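Local atomic coordinates of protection of telomeres protein 1 (Schizosaccharomyces pombe, PDB entry 5USB), a protein that binds the single-stranded G-rich overhang at telomere ends, protecting the 3' end and regulating telomerase and telomere length. Residues A[4-9]-A[35-40]; A[15-20]-A[87-92]. The protein carries 1 engineered substitution. All coordinates share one frame; numbering follows the deposited sequence.

Overall arrangement
This chain is a single-stranded DNA-binding OB-fold domain of the protein. From the N terminus, residues 4-9 form a turn ahead of strand 14-26, which carries residues 15-20. Interaction 1 brings residues 35-40, at the end of strand 31-36, back to that turn and so closes the loop holding the first β-hairpin. Interaction 2 makes a much longer closure, pairing 87-92 with 15-20. The segments alternate along the chain, so the two closures cross, with centres about 10 Å apart. They also touch: Ser4 N probably bonds to Ser16 O, and Gln20 N to Thr36 O. Together they tie the N-terminal turn to the curved sheet in which the first hairpin pairs with strand 86-90.

Interaction 1 (A[4-9]-A[35-40]); sequences SLLSQI and VTDYTE
Asp37 OD2 holds residues 4-9 directly, while Asp37 OD1 fixes Thr39 of its own segment. Leu6 N donates to Asp37 OD2 over 2.8 Å in a nearly straight bond (168° at the hydrogen), arriving from above the carboxylate plane. Asp37 OD1 accepts a hydrogen bond from Thr39 OG1 (2.6 Å) on its syn lone pair, and a weak bond from Thr39 N. Thr39 OG1 accepts from Ser7 N at 2.9 Å, a weak, bent bond, so the hydroxyl relays the grip from the aspartate to the next amide of the turn. Both side chains point toward residues 4-9, their polar groups in the crowded position between backbone N and carbonyl carbon (chi1 66° for Asp37, 72° for Thr39). This network is consistent with a charged aspartate. An alanine in place of Asp37 would remove both acceptor oxygens, and would probably loosen the turn at Leu6 and leave the Thr39 hydroxyl less firmly oriented toward Ser7.

Around this polar centre, Leu6 crosses Asp37 obliquely, with Leu6 CB 3.5 Å from Asp37 OD1. Its CD1 reaches further, to 3.7 Å from Asp37 N, and lies beside the Thr36 backbone. The side chain continues onto Phe17 and Phe44. Leu5 crosses the aspartate at about a right angle, bringing its CB 3.8 Å from Asp37 OD2. At the other end Ser7 CB lies 3.0 Å from Glu40 O. Arg134 of helix 129-138 touches Leu5 and Thr39. The contact fastens the turn preceding the first strand of the OB fold to the loop that leaves its second strand.

Interaction 2 (A[15-20]-A[87-92]); sequences CSFYAQ and VVMKNV
Phe17 O is among the best-held polar atoms, with one hydrogen bond and one weaker CA-H...O contact: Met89 N meets it at 2.9 Å, nearly along the C=O axis and almost straight (170° at the hydrogen), and Val88 CA at 3.5 Å. The return bond runs from Phe17 N to Met89 O, and Ala19 with Val87 repeats this two-way pairing of antiparallel strands. Between Phe17 and Cys15 the register shifts by one residue. Asn91 and Val92 both face Cys15, which exchanges two hydrogen bonds with Val92, while the Ser16 hydroxyl steps in to accept from Asn91 N (OG to N, 3.0 Å). Asn91 has positive phi (61°), and its OD1 bonds to Arg14.

On the inner face, Phe17 and Met89 lie side by side. Met89 CB sits over one face of the Phe17 ring, 4.2 Å from its centroid, in a CH-pi contact. The methionine chain bends at chi3 (58°), with SD 3.7 Å from Phe17 CE1 in an oblique Met-aromatic contact. Val92 CG2 meets Phe17 CE2 at 3.9 Å, and Cys15 SG lies at the ring edge. On the outer face Val88 CG2 is 3.9 Å from the centroid of the Tyr18 ring, over its face, beside Phe3 and Val121.

A G1 β bulge thus lies in the antiparallel pairing of the first and fourth strands, one of the pairings that close the OB-fold barrel.

Interaction 1 (A[4-9]-A[35-40])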
loop_
_atom_site.group_PDB
_atom_site.type_symbol
_atom_site.label_atom_id
_atom_site.label_comp_id
_atom_site.label_asym_id
_atom_site.label_seq_id
_atom_site.Cartn_x
_atom_site.Cartn_y
_atom_site.Cartn_z
ATOM N N SER A 4 5.975 9.561 5.346
ATOM C CA SER A 4 5.809 10.255 4.073
ATOM C C SER A 4 4.371 10.123 3.587
ATOM O O SER A 4 3.716 9.118 3.856
ATOM C CB SER A 4 6.691 9.636 2.990
ATOM O OG SER A 4 8.058 9.757 3.275
ATOM N N LEU A 5 3.905 11.099 2.809
ATOM C CA LEU A 5 2.749 10.863 1.962
ATOM C C LEU A 5 3.170 9.988 0.783
ATOM O O LEU A 5 4.332 9.998 0.358
ATOM C CB LEU A 5 2.147 12.160 1.426
ATOM C CG LEU A 5 1.628 13.066 2.550
ATOM C CD1 LEU A 5 1.021 14.286 1.907
ATOM C CD2 LEU A 5 0.643 12.397 3.494
ATOM N N LEU A 6 2.211 9.242 0.228
ATOM C CA LEU A 6 2.586 8.353 -0.864
ATOM C C LEU A 6 3.054 9.131 -2.081
ATOM O O LEU A 6 3.839 8.620 -2.882
ATOM C CB LEU A 6 1.441 7.404 -1.211
ATOM C CG LEU A 6 1.352 6.211 -0.248
ATOM C CD1 LEU A 6 0.137 5.390 -0.698
ATOM C CD2 LEU A 6 2.632 5.357 -0.221
ATOM N N SER A 7 2.602 10.380 -2.239
ATOM C CA SER A 7 3.087 11.206 -3.334
ATOM C C SER A 7 4.564 11.552 -3.206
ATOM O O SER A 7 5.180 11.957 -4.206
ATOM C CB SER A 7 2.283 12.488 -3.376
ATOM O OG SER A 7 2.495 13.200 -2.173
ATOM N N GLN A 8 5.133 11.400 -2.016
ATOM C CA GLN A 8 6.518 11.765 -1.735
ATOM C C GLN A 8 7.475 10.587 -1.823
ATOM O O GLN A 8 8.698 10.797 -1.786
ATOM C CB GLN A 8 6.614 12.396 -0.344
ATOM C CG GLN A 8 5.775 13.648 -0.190
ATOM C CD GLN A 8 5.685 14.136 1.248
ATOM O OE1 GLN A 8 5.603 13.352 2.220
ATOM N NE2 GLN A 8 5.697 15.464 1.397
ATOM N N ILE A 9 6.976 9.355 -1.921
ATOM C CA ILE A 9 7.912 8.246 -1.918
ATOM C C ILE A 9 8.538 8.087 -3.295
ATOM O O ILE A 9 7.978 8.430 -4.336
ATOM C CB ILE A 9 7.258 6.944 -1.421
ATOM C CG1 ILE A 9 6.190 6.437 -2.354
ATOM C CG2 ILE A 9 6.706 7.139 -0.028
ATOM C CD1 ILE A 9 5.776 5.040 -2.004
ATOM N N VAL A 35 -2.835 -0.169 -1.846
ATOM C CA VAL A 35 -3.159 0.838 -0.846
ATOM C C VAL A 35 -3.024 2.242 -1.414
ATOM O O VAL A 35 -2.362 2.467 -2.423
ATOM C CB VAL A 35 -2.296 0.678 0.406
ATOM C CG1 VAL A 35 -2.348 -0.751 0.867
ATOM C CG2 VAL A 35 -0.879 1.113 0.159
ATOM N N THR A 36 -3.716 3.181 -0.770
ATOM C CA THR A 36 -3.747 4.572 -1.193
ATOM C C THR A 36 -3.828 5.485 0.017
ATOM O O THR A 36 -4.394 5.108 1.049
ATOM C CB THR A 36 -4.966 4.848 -2.096
ATOM O OG1 THR A 36 -4.909 6.178 -2.625
ATOM C CG2 THR A 36 -6.247 4.750 -1.344
ATOM N N ASP A 37 -3.289 6.718 -0.142
ATOM C CA ASP A 37 -3.641 7.776 0.802
ATOM C C ASP A 37 -4.296 8.943 0.074
ATOM O O ASP A 37 -4.396 10.052 0.628
ATOM C CB ASP A 37 -2.435 8.219 1.640
ATOM C CG ASP A 37 -1.356 8.877 0.846
ATOM O OD1 ASP A 37 -1.537 9.096 -0.370
ATOM O OD2 ASP A 37 -0.316 9.255 1.471
ATOM N N TYR A 38 -4.755 8.686 -1.149
ATOM C CA TYR A 38 -5.420 9.663 -2.016
ATOM C C TYR A 38 -4.494 10.814 -2.380
ATOM O O TYR A 38 -4.933 11.956 -2.547
ATOM C CB TYR A 38 -6.734 10.123 -1.369
ATOM C CG TYR A 38 -7.735 9.005 -1.398
ATOM C CD1 TYR A 38 -8.436 8.751 -2.566
ATOM C CD2 TYR A 38 -7.934 8.173 -0.298
ATOM C CE1 TYR A 38 -9.328 7.731 -2.654
ATOM C CE2 TYR A 38 -8.846 7.109 -0.383
ATOM C CZ TYR A 38 -9.518 6.918 -1.589
ATOM O OH TYR A 38 -10.441 5.908 -1.751
ATOM N N THR A 39 -3.197 10.527 -2.505
ATOM C CA THR A 39 -2.221 11.441 -3.087
ATOM C C THR A 39 -1.592 10.745 -4.289
ATOM O O THR A 39 -1.407 9.532 -4.300
ATOM C CB THR A 39 -1.129 11.934 -2.084
ATOM O OG1 THR A 39 -0.220 10.870 -1.772
ATOM C CG2 THR A 39 -1.760 12.486 -0.783
ATOM N N GLU A 40 -1.293 11.517 -5.318
ATOM C CA GLU A 40 -0.857 11.000 -6.618
ATOM C C GLU A 40 0.650 10.869 -6.690
ATOM O O GLU A 40 1.370 11.721 -6.178
ATOM C CB GLU A 40 -1.350 11.953 -7.693
ATOM C CG GLU A 40 -1.195 11.528 -9.084
ATOM C CD GLU A 40 -1.833 12.537 -10.013
ATOM O OE1 GLU A 40 -2.275 13.599 -9.511
ATOM O OE2 GLU A 40 -1.930 12.245 -11.205
#

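Interaction 2 (A[15-20]-A[87-92])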
loop_
_atom_site.group_PDB
_atom_site.type_symbol
_atom_site.label_atom_id
_atom_site.label_comp_id
_atom_site.label_asym_id
_atom_site.label_seq_id
_atom_site.Cartn_x
_atom_site.Cartn_y
_atom_site.Cartn_z
ATOM N N CYS A 15 10.690 3.597 3.516
ATOM C CA CYS A 15 9.744 4.637 3.859
ATOM C C CYS A 15 8.693 4.081 4.801
ATOM O O CYS A 15 8.604 2.870 5.031
ATOM C CB CYS A 15 9.112 5.229 2.608
ATOM S SG CYS A 15 8.197 4.004 1.659
ATOM N N SER A 16 7.927 4.999 5.377
ATOM C CA SER A 16 6.822 4.707 6.260
ATOM C C SER A 16 5.628 5.575 5.922
ATOM O O SER A 16 5.788 6.753 5.612
ATOM C CB SER A 16 7.234 4.963 7.720
ATOM O OG SER A 16 8.371 4.203 8.066
ATOM N N PHE A 17 4.419 5.004 5.999
ATOM C CA PHE A 17 3.225 5.748 5.614
ATOM C C PHE A 17 1.981 5.105 6.204
ATOM O O PHE A 17 1.972 3.926 6.560
ATOM C CB PHE A 17 3.097 5.851 4.084
ATOM C CG PHE A 17 3.156 4.538 3.365
ATOM C CD1 PHE A 17 2.010 3.780 3.192
ATOM C CD2 PHE A 17 4.343 4.094 2.819
ATOM C CE1 PHE A 17 2.067 2.569 2.538
ATOM C CE2 PHE A 17 4.405 2.882 2.136
ATOM C CZ PHE A 17 3.253 2.125 2.004
ATOM N N TYR A 18 0.928 5.902 6.266
ATOM C CA TYR A 18 -0.425 5.479 6.580
ATOM C C TYR A 18 -1.191 5.366 5.262
ATOM O O TYR A 18 -1.005 6.183 4.358
ATOM C CB TYR A 18 -1.119 6.514 7.482
ATOM C CG TYR A 18 -0.591 6.558 8.897
ATOM C CD1 TYR A 18 -1.207 5.799 9.862
ATOM C CD2 TYR A 18 0.472 7.369 9.250
ATOM C CE1 TYR A 18 -0.754 5.822 11.162
ATOM C CE2 TYR A 18 0.938 7.401 10.541
ATOM C CZ TYR A 18 0.329 6.636 11.488
ATOM O OH TYR A 18 0.777 6.647 12.813
ATOM N N ALA A 19 -2.074 4.386 5.167
ATOM C CA ALA A 19 -2.823 4.209 3.930
ATOM C C ALA A 19 -4.091 3.420 4.196
ATOM O O ALA A 19 -4.243 2.751 5.224
ATOM C CB ALA A 19 -1.977 3.499 2.890
ATOM N N GLN A 20 -5.010 3.509 3.244
ATOM C CA GLN A 20 -6.212 2.699 3.239
ATOM C C GLN A 20 -6.081 1.586 2.204
ATOM O O GLN A 20 -5.576 1.803 1.097
ATOM C CB GLN A 20 -7.447 3.543 2.935
ATOM C CG GLN A 20 -8.711 2.743 3.179
ATOM C CD GLN A 20 -9.978 3.551 3.122
ATOM O OE1 GLN A 20 -10.069 4.540 2.407
ATOM N NE2 GLN A 20 -11.009 3.068 3.828
ATOM N N VAL A 87 -4.005 0.908 7.358
ATOM C CA VAL A 87 -2.753 0.284 7.745
ATOM C C VAL A 87 -1.690 1.363 7.944
ATOM O O VAL A 87 -1.745 2.453 7.364
ATOM C CB VAL A 87 -2.263 -0.789 6.745
ATOM C CG1 VAL A 87 -3.226 -1.981 6.663
ATOM C CG2 VAL A 87 -2.063 -0.223 5.373
ATOM N N VAL A 88 -0.707 1.034 8.779
ATOM C CA VAL A 88 0.529 1.801 8.912
ATOM C C VAL A 88 1.664 0.858 8.552
ATOM O O VAL A 88 1.789 -0.229 9.126
ATOM C CB VAL A 88 0.703 2.422 10.314
ATOM C CG1 VAL A 88 0.650 1.406 11.431
ATOM C CG2 VAL A 88 1.977 3.283 10.302
ATOM N N MET A 89 2.445 1.247 7.549
ATOM C CA MET A 89 3.576 0.471 7.056
ATOM C C MET A 89 4.832 1.230 7.451
ATOM O O MET A 89 4.932 2.420 7.192
ATOM C CB MET A 89 3.444 0.290 5.534
ATOM C CG MET A 89 2.100 -0.475 5.256
ATOM S SD MET A 89 1.726 -1.001 3.588
ATOM C CE MET A 89 3.154 -1.986 3.333
ATOM N N LYS A 90 5.758 0.545 8.114
ATOM C CA LYS A 90 6.938 1.175 8.687
ATOM C C LYS A 90 8.181 0.534 8.106
ATOM O O LYS A 90 8.291 -0.693 8.055
ATOM C CB LYS A 90 6.925 1.059 10.213
ATOM C CG LYS A 90 5.914 1.947 10.858
ATOM C CD LYS A 90 5.864 1.782 12.360
ATOM C CE LYS A 90 4.725 2.547 12.953
ATOM N NZ LYS A 90 4.414 2.094 14.348
ATOM N N ASN A 91 9.063 1.377 7.565
ATOM C CA ASN A 91 10.382 0.977 7.106
ATOM C C ASN A 91 10.321 -0.058 5.995
ATOM O O ASN A 91 11.185 -0.923 5.875
ATOM C CB ASN A 91 11.229 0.482 8.284
ATOM C CG ASN A 91 11.338 1.527 9.355
ATOM O OD1 ASN A 91 11.639 2.675 9.058
ATOM N ND2 ASN A 91 11.004 1.170 10.593
ATOM N N VAL A 92 9.336 0.069 5.137
ATOM C CA VAL A 92 9.203 -0.813 3.998
ATOM C C VAL A 92 10.003 -0.260 2.836
ATOM O O VAL A 92 10.345 0.920 2.773
ATOM C CB VAL A 92 7.720 -1.019 3.637
ATOM C CG1 VAL A 92 7.004 -1.711 4.775
ATOM C CG2 VAL A 92 7.051 0.300 3.306
#